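Local coordinates for protein small COPII coat GTPase SAR1 (PDB 6VS4) that is a small GTPase of the ADP-ribosylation factor family, named for the COPII coat, and binds guanosine-5'-diphosphate, at residues A[47-52]-A[113-118]. Sequence-based numbering, arbitrary orientation.
Sequences IDNAGK and IVDVHD. With GDP (guanosine-5'-diphosphate), chain D.
Ala50 and Ile113 meet where residues 47-52, part of the phosphate-binding loop and the start of the helix after it, pass over the end of strand 109-115. The sequence and shape of this loop fit the P-loop (Walker A) motif, set between strand 40-47 and helix 52-59. Ala50 CB lies 4.0 Å from Ile113 CG2. Ile113 CG2, anti to its own backbone N, also lies 3.4 Å from Ala50 O. The other branch of Ile113 ends in CD1, which packs 3.9 Å from Lys52 CA and also touches Lys52 CG. No direct hydrogen bond joins the two segments; two waters do. Water 1 accepts from Ile47 N and donates to Ile113 O. Water 2 accepts from Asn49 ND2 and lies 2.7 Å from Asp115 OD2, also within hydrogen-bonding distance of Asp118 OD1. The Asn49 and Asp115 side chains run side by side, their amide and carboxylate planes 42° apart.

On the loop's ligand side, backbone amides grip the GDP phosphate. Asn49 N bonds to O1B of GDP in a nearly straight line (168°). Gly51 N and Lys52 N both reach O3B of GDP. Gly51 stands at the N-cap of helix 52-59, beside the GDP. Lys52 bends at chi3 and chi4, which brings NZ to O3B of GDP at a doubtful, too-short modelled distance; NZ also pairs with Asp89.

Further out, Lys147 bridges the segments: its NZ bonds to Asn49 O, forms a salt bridge with Asp115 OD2 and reaches GDP. Asn146 ND2 holds Ala50 O. Asp115 is itself fixed by an Asx turn: His117 N donates to Asp115 OD1 at 2.8 Å, on the anti side and 35° out of the carboxylate plane.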
loop_
_atom_site.group_PDB
_atom_site.type_symbol
_atom_site.label_atom_id
_atom_site.label_comp_id
_atom_site.label_asym_id
_atom_site.label_seq_id
_atom_site.Cartn_x
_atom_site.Cartn_y
_atom_site.Cartn_z
ATOM N N ILE A 47 22.141 27.068 -17.223
ATOM C CA ILE A 47 22.814 26.520 -18.394
ATOM C C ILE A 47 22.321 25.092 -18.590
ATOM O O ILE A 47 21.676 24.522 -17.702
ATOM C CB ILE A 47 24.352 26.597 -18.267
ATOM C CG1 ILE A 47 24.861 25.601 -17.227
ATOM C CG2 ILE A 47 24.805 28.025 -17.956
ATOM C CD1 ILE A 47 26.339 25.668 -16.989
ATOM N N ASP A 48 22.599 24.512 -19.756
ATOM C CA ASP A 48 22.120 23.169 -20.059
ATOM C C ASP A 48 22.741 22.137 -19.119
ATOM O O ASP A 48 23.843 22.324 -18.593
ATOM C CB ASP A 48 22.453 22.804 -21.504
ATOM C CG ASP A 48 23.929 22.910 -21.790
ATOM O OD1 ASP A 48 24.435 24.052 -21.831
ATOM O OD2 ASP A 48 24.590 21.857 -21.937
ATOM N N ASN A 49 22.013 21.031 -18.919
ATOM C CA ASN A 49 22.380 19.901 -18.064
ATOM C C ASN A 49 22.235 20.218 -16.578
ATOM O O ASN A 49 22.685 19.428 -15.736
ATOM C CB ASN A 49 23.804 19.405 -18.368
ATOM C CG ASN A 49 24.007 17.934 -18.039
ATOM O OD1 ASN A 49 23.362 17.060 -18.620
ATOM N ND2 ASN A 49 24.946 17.650 -17.138
ATOM N N ALA A 50 21.622 21.351 -16.223
ATOM C CA ALA A 50 21.457 21.703 -14.815
ATOM C C ALA A 50 20.316 20.942 -14.139
ATOM O O ALA A 50 20.332 20.788 -12.912
ATOM C CB ALA A 50 21.226 23.210 -14.673
ATOM N N GLY A 51 19.349 20.457 -14.903
ATOM C CA GLY A 51 18.212 19.748 -14.368
ATOM C C GLY A 51 16.873 20.448 -14.542
ATOM O O GLY A 51 15.937 20.132 -13.798
ATOM N N LYS A 52 16.758 21.372 -15.499
ATOM C CA LYS A 52 15.530 22.141 -15.674
ATOM C C LYS A 52 14.401 21.265 -16.195
ATOM O O LYS A 52 13.303 21.249 -15.628
ATOM C CB LYS A 52 15.771 23.301 -16.641
ATOM C CG LYS A 52 16.657 24.409 -16.112
ATOM C CD LYS A 52 16.917 25.429 -17.207
ATOM C CE LYS A 52 18.280 25.202 -17.827
ATOM N NZ LYS A 52 18.441 23.889 -18.500
ATOM N N ILE A 113 18.523 27.255 -11.749
ATOM C CA ILE A 113 19.047 25.954 -11.348
ATOM C C ILE A 113 20.529 25.867 -11.692
ATOM O O ILE A 113 20.932 26.197 -12.815
ATOM C CB ILE A 113 18.262 24.817 -12.018
ATOM C CG1 ILE A 113 16.770 24.968 -11.703
ATOM C CG2 ILE A 113 18.769 23.481 -11.535
ATOM C CD1 ILE A 113 15.904 23.822 -12.208
ATOM N N VAL A 114 21.332 25.389 -10.738
ATOM C CA VAL A 114 22.774 25.237 -10.903
ATOM C C VAL A 114 23.164 23.792 -10.612
ATOM O O VAL A 114 22.720 23.207 -9.618
ATOM C CB VAL A 114 23.552 26.196 -9.976
ATOM C CG1 VAL A 114 25.070 25.966 -10.093
ATOM C CG2 VAL A 114 23.198 27.637 -10.269
ATOM N N ASP A 115 24.020 23.229 -11.466
ATOM C CA ASP A 115 24.642 21.930 -11.213
ATOM C C ASP A 115 25.895 22.163 -10.366
ATOM O O ASP A 115 26.917 22.632 -10.873
ATOM C CB ASP A 115 24.976 21.238 -12.534
ATOM C CG ASP A 115 25.603 19.849 -12.351
ATOM O OD1 ASP A 115 25.996 19.487 -11.221
ATOM O OD2 ASP A 115 25.717 19.117 -13.361
ATOM N N VAL A 116 25.824 21.812 -9.080
ATOM C CA VAL A 116 26.937 22.064 -8.173
ATOM C C VAL A 116 28.124 21.162 -8.471
ATOM O O VAL A 116 29.241 21.444 -8.022
ATOM C CB VAL A 116 26.498 21.898 -6.706
ATOM C CG1 VAL A 116 25.286 22.759 -6.413
ATOM C CG2 VAL A 116 26.199 20.429 -6.395
ATOM N N HIS A 117 27.922 20.092 -9.238
ATOM C CA HIS A 117 29.018 19.180 -9.533
ATOM C C HIS A 117 29.875 19.684 -10.692
ATOM O O HIS A 117 31.097 19.492 -10.697
ATOM C CB HIS A 117 28.465 17.788 -9.833
ATOM C CG HIS A 117 29.508 16.719 -9.843
ATOM N ND1 HIS A 117 30.438 16.582 -8.837
ATOM C CD2 HIS A 117 29.774 15.739 -10.737
ATOM C CE1 HIS A 117 31.229 15.561 -9.108
ATOM N NE2 HIS A 117 30.848 15.033 -10.256
ATOM N N ASP A 118 29.250 20.316 -11.691
ATOM C CA ASP A 118 29.952 20.807 -12.880
ATOM C C ASP A 118 30.707 22.099 -12.550
ATOM O O ASP A 118 30.349 23.202 -12.969
ATOM C CB ASP A 118 28.964 21.012 -14.022
ATOM C CG ASP A 118 29.601 20.837 -15.388
ATOM O OD1 ASP A 118 28.941 20.264 -16.281
ATOM O OD2 ASP A 118 30.777 21.223 -15.556
HETATM P PB GDP D . 18.501 20.636 -18.728
HETATM O O1B GDP D . 19.495 20.850 -19.884
HETATM O O2B GDP D . 17.079 20.569 -19.203
HETATM O O3B GDP D . 18.759 21.715 -17.674
HETATM O O3A GDP D . 18.896 19.271 -18.019
HETATM P PA GDP D . 18.118 17.925 -17.706
HETATM O O1A GDP D . 17.971 17.183 -19.025
HETATM O O2A GDP D . 16.873 18.180 -16.953
HETATM O "O5'" GDP D . 19.146 17.073 -16.831
HETATM C "C5'" GDP D . 20.416 16.591 -17.315
HETATM C "C4'" GDP D . 20.803 15.349 -16.552
HETATM O "O4'" GDP D . 20.987 15.678 -15.157
HETATM C "C3'" GDP D . 19.789 14.199 -16.605
HETATM O "O3'" GDP D . 20.418 12.960 -16.911
HETATM C "C2'" GDP D . 19.186 14.194 -15.197
HETATM O "O2'" GDP D . 18.804 12.881 -14.807
HETATM C "C1'" GDP D . 20.378 14.671 -14.375
HETATM N N9 GDP D . 20.023 15.242 -13.066
HETATM C C8 GDP D . 19.106 16.224 -12.792
HETATM N N7 GDP D . 19.014 16.499 -11.511
HETATM C C5 GDP D . 19.920 15.642 -10.909
HETATM C C6 GDP D . 20.253 15.429 -9.527
HETATM O O6 GDP D . 19.815 16.036 -8.553
HETATM N N1 GDP D . 21.196 14.435 -9.364
HETATM C C2 GDP D . 21.785 13.735 -10.383
HETATM N N2 GDP D . 22.689 12.815 -10.040
HETATM N N3 GDP D . 21.495 13.925 -11.667
HETATM C C4 GDP D . 20.555 14.870 -11.856
HETATM O O HOH W 1 23.151 26.730 -14.421
HETATM O O HOH W 2 26.030 20.279 -15.777
#